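Local coordinates for mandelate racemase / muconate lactonizing enzyme family protein (Agrobacterium tumefaciens, PDB 4DXK) that belongs to the mandelate racemase subgroup of the enolase superfamily and probably acts as a metal-dependent isomerase or lyase on a carboxylate substrate, at the interface of chains A and B and the interface of chains A and C. Sequence-based numbering; all coordinates share one arbitrary frame. Chains: chain A/B/C, Mandelate racemase / muconate lactonizing enzyme family protein.

Contact 1 and contact 2 join chain A to two different copies of the same protein, and their C-alpha centres lie about 27 Å apart. They have no residue in common, but both draw on neighbouring parts of the sequence: helix 61-68 is given by the partner in contact 1, and the loop at 71-74 that follows it by the partner in contact 2. Each interface is two-fold symmetric. Chain A therefore meets two neighbours through separate surfaces within the deposited octamer, plausible for this family, although the structure alone does not show that it forms in solution. Contact 1 is mainly polar, whereas contact 2 inserts side chains close to the metal-binding A:Glu268.

Contact 1: the interface of chains A and B. Residues chain A 107-108, 111, 335, 337; chain B 61-62, 302.
B:Asp62, in the first turn of helix 61-68, meets A:Gly108 and A:Asn335 and hides 43 Å² of its surface, more than any other residue here. Its backbone N gives a nearly straight hydrogen bond (176° at H) to A:Gly108 O, at 3.1 Å. The carboxylate is held separately: A:Asn335 ND2 donates to B:Asp62 OD2 over 2.9 Å, and that oxygen accepts with its anti lone pair, away from OD1. The donor's partner lies close to the amide plane, although amide and carboxylate planes are turned 58° apart. Water 1 joins the same B:Asp62 OD2 to A:Asn335 OD1, so both ends of the amide are engaged, which should restrain its flip. With CG anti to the backbone N (chi1 165°), A:Asn335 reaches out from the end of helix 323-335. Its own carbonyl O accepts A:Ser111 OG at 2.7 Å, tying the 107-111 loop to that helix end.

One residue before A:Gly108, A:Leu107 O takes a bond from B:Arg302, whose chain, extended from CG to NE, brings NH2 to 2.9 Å, in the guanidinium plane but tilted from that of the carbonyl. The same NH2 lies 3.6 Å from B:Asp62 OD2, a salt bridge within chain B that would favour a charged carboxylate. The site fastens helices 61-68 and 297-310 of chain B to the loop at A 107-108 and the C-terminal end of helix A 323-335, probably supporting assembly.

Contact 2: the interface of chains A and C. Residues chain A 77, 243, 246, 268-269, 294; chain C 71-72, 74.
The loop at C 71-74 packs against several loops of chain A, those carrying A:Ser77, A:Asp243 and A:Lys246, A:Glu268 and A:Thr269, and A:Trp294. A:Thr269, C:Tyr71 and C:Leu72 each hide just over 50 Å². A:Thr269 sits between two rings: its CG2 lies over one face of C:Tyr71, towards the rim, while CB approaches the edge of C:Phe74 in the ring plane. On the face of C:Phe74 comes A:Lys246 CE, 3.7 Å from the ring centroid; the lysine chain, bent at chi2 (77°) and extended beyond, lays CE over that face, and the two side chains run past each other in opposite directions. A:Lys246 NZ continues to water 3, which also meets C:Tyr71 O.

C:Leu72 uses both branches. CD1 rests over the middle of the A:Trp294 indole, 3.5 Å from CE2, whereas CD2 turns to A:Ser77 and to the six-membered ring's CE3. A:Ser77 OG is itself positioned by a 2.8 Å hydrogen bond to A:Thr269 O, and water 2 links A:Ser77 N to C:Phe74 O.

A:Glu268, a ligand of the sodium ion, receives the phenol of the neighbouring chain, so the partner contributes to the surroundings of the metal site. Water 4 connects the same hydroxyl to A:Asp243 OD2. C:Tyr71 OH donates to A:Glu268 OE2 over 2.5 Å, arriving from above the carboxylate plane, with ring and carboxylate turned 84° apart.

Contact 1: the interface of chains A and B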
loop_
_atom_site.group_PDB
_atom_site.type_symbol
_atom_site.label_atom_id
_atom_site.label_comp_id
_atom_site.label_asym_id
_atom_site.label_seq_id
_atom_site.Cartn_x
_atom_site.Cartn_y
_atom_site.Cartn_z
ATOM N N LEU A 107 -33.457 -16.885 12.396
ATOM C CA LEU A 107 -32.156 -16.430 11.914
ATOM C C LEU A 107 -31.553 -17.332 10.831
ATOM O O LEU A 107 -30.607 -16.922 10.151
ATOM C CB LEU A 107 -31.166 -16.280 13.075
ATOM C CG LEU A 107 -31.520 -15.222 14.115
ATOM C CD1 LEU A 107 -30.581 -15.329 15.303
ATOM C CD2 LEU A 107 -31.496 -13.826 13.523
ATOM N N GLY A 108 -32.079 -18.543 10.671
ATOM C CA GLY A 108 -31.534 -19.515 9.732
ATOM C C GLY A 108 -31.343 -20.909 10.300
ATOM O O GLY A 108 -30.785 -21.794 9.631
ATOM N N SER A 111 -27.974 -24.118 14.301
ATOM C CA SER A 111 -26.764 -24.755 13.810
ATOM C C SER A 111 -26.113 -25.619 14.884
ATOM O O SER A 111 -25.380 -26.557 14.574
ATOM C CB SER A 111 -25.811 -23.708 13.258
ATOM O OG SER A 111 -26.460 -22.963 12.237
ATOM N N ASN A 335 -27.486 -20.032 16.228
ATOM C CA ASN A 335 -27.622 -19.973 14.783
ATOM C C ASN A 335 -26.304 -19.755 14.032
ATOM O O ASN A 335 -26.003 -20.458 13.076
ATOM C CB ASN A 335 -28.600 -18.879 14.355
ATOM C CG ASN A 335 -28.477 -18.569 12.894
ATOM O OD1 ASN A 335 -27.858 -17.562 12.511
ATOM N ND2 ASN A 335 -28.985 -19.459 12.059
ATOM N N PRO A 337 -22.998 -19.935 12.395
ATOM C CA PRO A 337 -22.019 -21.026 12.375
ATOM C C PRO A 337 -20.680 -20.657 13.004
ATOM O O PRO A 337 -20.012 -21.522 13.570
ATOM C CB PRO A 337 -21.876 -21.338 10.879
ATOM C CG PRO A 337 -23.240 -21.021 10.337
ATOM C CD PRO A 337 -23.645 -19.759 11.081
ATOM N N ILE B 61 -31.005 -24.631 8.164
ATOM C CA ILE B 61 -30.592 -24.214 6.825
ATOM C C ILE B 61 -29.121 -23.816 6.757
ATOM O O ILE B 61 -28.377 -24.293 5.900
ATOM C CB ILE B 61 -31.497 -23.093 6.266
ATOM C CG1 ILE B 61 -32.946 -23.584 6.178
ATOM C CG2 ILE B 61 -31.004 -22.628 4.893
ATOM C CD1 ILE B 61 -33.901 -22.585 5.524
ATOM N N ASP B 62 -28.694 -22.950 7.668
ATOM C CA ASP B 62 -27.296 -22.529 7.698
ATOM C C ASP B 62 -26.368 -23.720 7.906
ATOM O O ASP B 62 -25.299 -23.800 7.291
ATOM C CB ASP B 62 -27.070 -21.485 8.792
ATOM C CG ASP B 62 -27.556 -20.113 8.385
ATOM O OD1 ASP B 62 -27.310 -19.695 7.231
ATOM O OD2 ASP B 62 -28.193 -19.440 9.219
ATOM N N ARG B 302 -28.144 -13.950 0.534
ATOM C CA ARG B 302 -28.637 -12.969 1.489
ATOM C C ARG B 302 -27.470 -12.330 2.244
ATOM O O ARG B 302 -27.516 -11.154 2.621
ATOM C CB ARG B 302 -29.683 -13.586 2.446
ATOM C CG ARG B 302 -29.146 -14.526 3.511
ATOM C CD ARG B 302 -30.263 -15.400 4.059
ATOM N NE ARG B 302 -29.877 -16.266 5.163
ATOM C CZ ARG B 302 -30.335 -16.136 6.403
ATOM N NH1 ARG B 302 -31.157 -15.140 6.722
ATOM N NH2 ARG B 302 -29.957 -17.001 7.333
HETATM O O HOH W 1 -26.972 -17.036 9.944
#

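Contact 2: the interface of chains A and C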
loop_
_atom_site.group_PDB
_atom_site.type_symbol
_atom_site.label_atom_id
_atom_site.label_comp_id
_atom_site.label_asym_id
_atom_site.label_seq_id
_atom_site.Cartn_x
_atom_site.Cartn_y
_atom_site.Cartn_z
ATOM N N SER A 77 -22.398 3.304 19.600
ATOM C CA SER A 77 -23.129 2.630 20.671
ATOM C C SER A 77 -23.829 3.655 21.573
ATOM O O SER A 77 -24.080 3.385 22.743
ATOM C CB SER A 77 -22.180 1.740 21.470
ATOM O OG SER A 77 -21.017 2.463 21.833
ATOM N N ASP A 243 -10.657 -5.244 23.843
ATOM C CA ASP A 243 -10.670 -3.787 23.954
ATOM C C ASP A 243 -9.388 -3.245 24.596
ATOM O O ASP A 243 -9.437 -2.517 25.586
ATOM C CB ASP A 243 -11.932 -3.333 24.692
ATOM C CG ASP A 243 -13.181 -3.544 23.870
ATOM O OD1 ASP A 243 -13.068 -3.496 22.638
ATOM O OD2 ASP A 243 -14.266 -3.759 24.441
ATOM N N LYS A 246 -8.981 2.254 23.133
ATOM C CA LYS A 246 -10.265 2.825 22.739
ATOM C C LYS A 246 -10.516 2.510 21.276
ATOM O O LYS A 246 -9.612 2.604 20.448
ATOM C CB LYS A 246 -10.244 4.341 22.937
ATOM C CG LYS A 246 -11.617 4.989 22.927
ATOM C CD LYS A 246 -12.344 4.780 24.231
ATOM C CE LYS A 246 -13.590 5.658 24.312
ATOM N NZ LYS A 246 -14.333 5.326 25.536
ATOM N N GLU A 268 -17.534 -4.868 21.799
ATOM C CA GLU A 268 -18.879 -4.561 22.276
ATOM C C GLU A 268 -19.196 -3.065 22.169
ATOM O O GLU A 268 -20.365 -2.673 22.169
ATOM C CB GLU A 268 -19.025 -5.021 23.729
ATOM C CG GLU A 268 -18.168 -4.210 24.710
ATOM C CD GLU A 268 -18.071 -4.805 26.103
ATOM O OE1 GLU A 268 -17.914 -6.033 26.216
ATOM O OE2 GLU A 268 -18.141 -4.036 27.091
ATOM N N THR A 269 -18.164 -2.229 22.093
ATOM C CA THR A 269 -18.381 -0.777 22.036
ATOM C C THR A 269 -18.671 -0.233 20.640
ATOM O O THR A 269 -19.014 0.942 20.514
ATOM C CB THR A 269 -17.197 0.034 22.638
ATOM O OG1 THR A 269 -16.052 -0.036 21.773
ATOM C CG2 THR A 269 -16.824 -0.481 24.019
ATOM N N TRP A 294 -26.336 -2.848 21.826
ATOM C CA TRP A 294 -25.486 -1.672 21.648
ATOM C C TRP A 294 -25.079 -1.468 20.187
ATOM O O TRP A 294 -24.490 -0.437 19.874
ATOM C CB TRP A 294 -24.207 -1.783 22.494
ATOM C CG TRP A 294 -24.427 -1.822 23.979
ATOM C CD1 TRP A 294 -25.572 -1.493 24.649
ATOM C CD2 TRP A 294 -23.485 -2.251 24.979
ATOM N NE1 TRP A 294 -25.395 -1.674 25.999
ATOM C CE2 TRP A 294 -24.124 -2.133 26.230
ATOM C CE3 TRP A 294 -22.154 -2.687 24.943
ATOM C CZ2 TRP A 294 -23.486 -2.453 27.431
ATOM C CZ3 TRP A 294 -21.525 -3.013 26.134
ATOM C CH2 TRP A 294 -22.186 -2.886 27.360
ATOM N N TYR C 71 -17.953 5.380 27.853
ATOM C CA TYR C 71 -17.562 4.027 27.503
ATOM C C TYR C 71 -18.257 3.606 26.206
ATOM O O TYR C 71 -17.682 2.904 25.371
ATOM C CB TYR C 71 -17.937 3.082 28.647
ATOM C CG TYR C 71 -17.551 1.657 28.393
ATOM C CD1 TYR C 71 -16.215 1.272 28.397
ATOM C CD2 TYR C 71 -18.515 0.690 28.157
ATOM C CE1 TYR C 71 -15.855 -0.038 28.171
ATOM C CE2 TYR C 71 -18.163 -0.631 27.929
ATOM C CZ TYR C 71 -16.828 -0.980 27.930
ATOM O OH TYR C 71 -16.461 -2.288 27.710
ATOM N N LEU C 72 -19.498 4.058 26.058
ATOM C CA LEU C 72 -20.278 3.871 24.835
ATOM C C LEU C 72 -20.632 5.222 24.234
ATOM O O LEU C 72 -20.653 6.225 24.942
ATOM C CB LEU C 72 -21.578 3.126 25.138
ATOM C CG LEU C 72 -21.448 1.754 25.785
ATOM C CD1 LEU C 72 -22.830 1.132 25.957
ATOM C CD2 LEU C 72 -20.562 0.829 24.974
ATOM N N PHE C 74 -19.118 7.175 22.098
ATOM C CA PHE C 74 -18.004 8.054 21.759
ATOM C C PHE C 74 -17.794 8.066 20.230
ATOM O O PHE C 74 -18.369 7.255 19.504
ATOM C CB PHE C 74 -16.748 7.550 22.486
ATOM C CG PHE C 74 -16.390 6.153 22.119
ATOM C CD1 PHE C 74 -15.593 5.888 21.013
ATOM C CD2 PHE C 74 -16.905 5.079 22.838
ATOM C CE1 PHE C 74 -15.295 4.591 20.639
ATOM C CE2 PHE C 74 -16.606 3.783 22.468
ATOM C CZ PHE C 74 -15.808 3.531 21.370
HETATM O O HOH W 2 -19.850 4.888 19.984
HETATM O O HOH W 3 -14.939 2.579 25.339
HETATM O O HOH W 4 -14.181 -1.818 26.287
#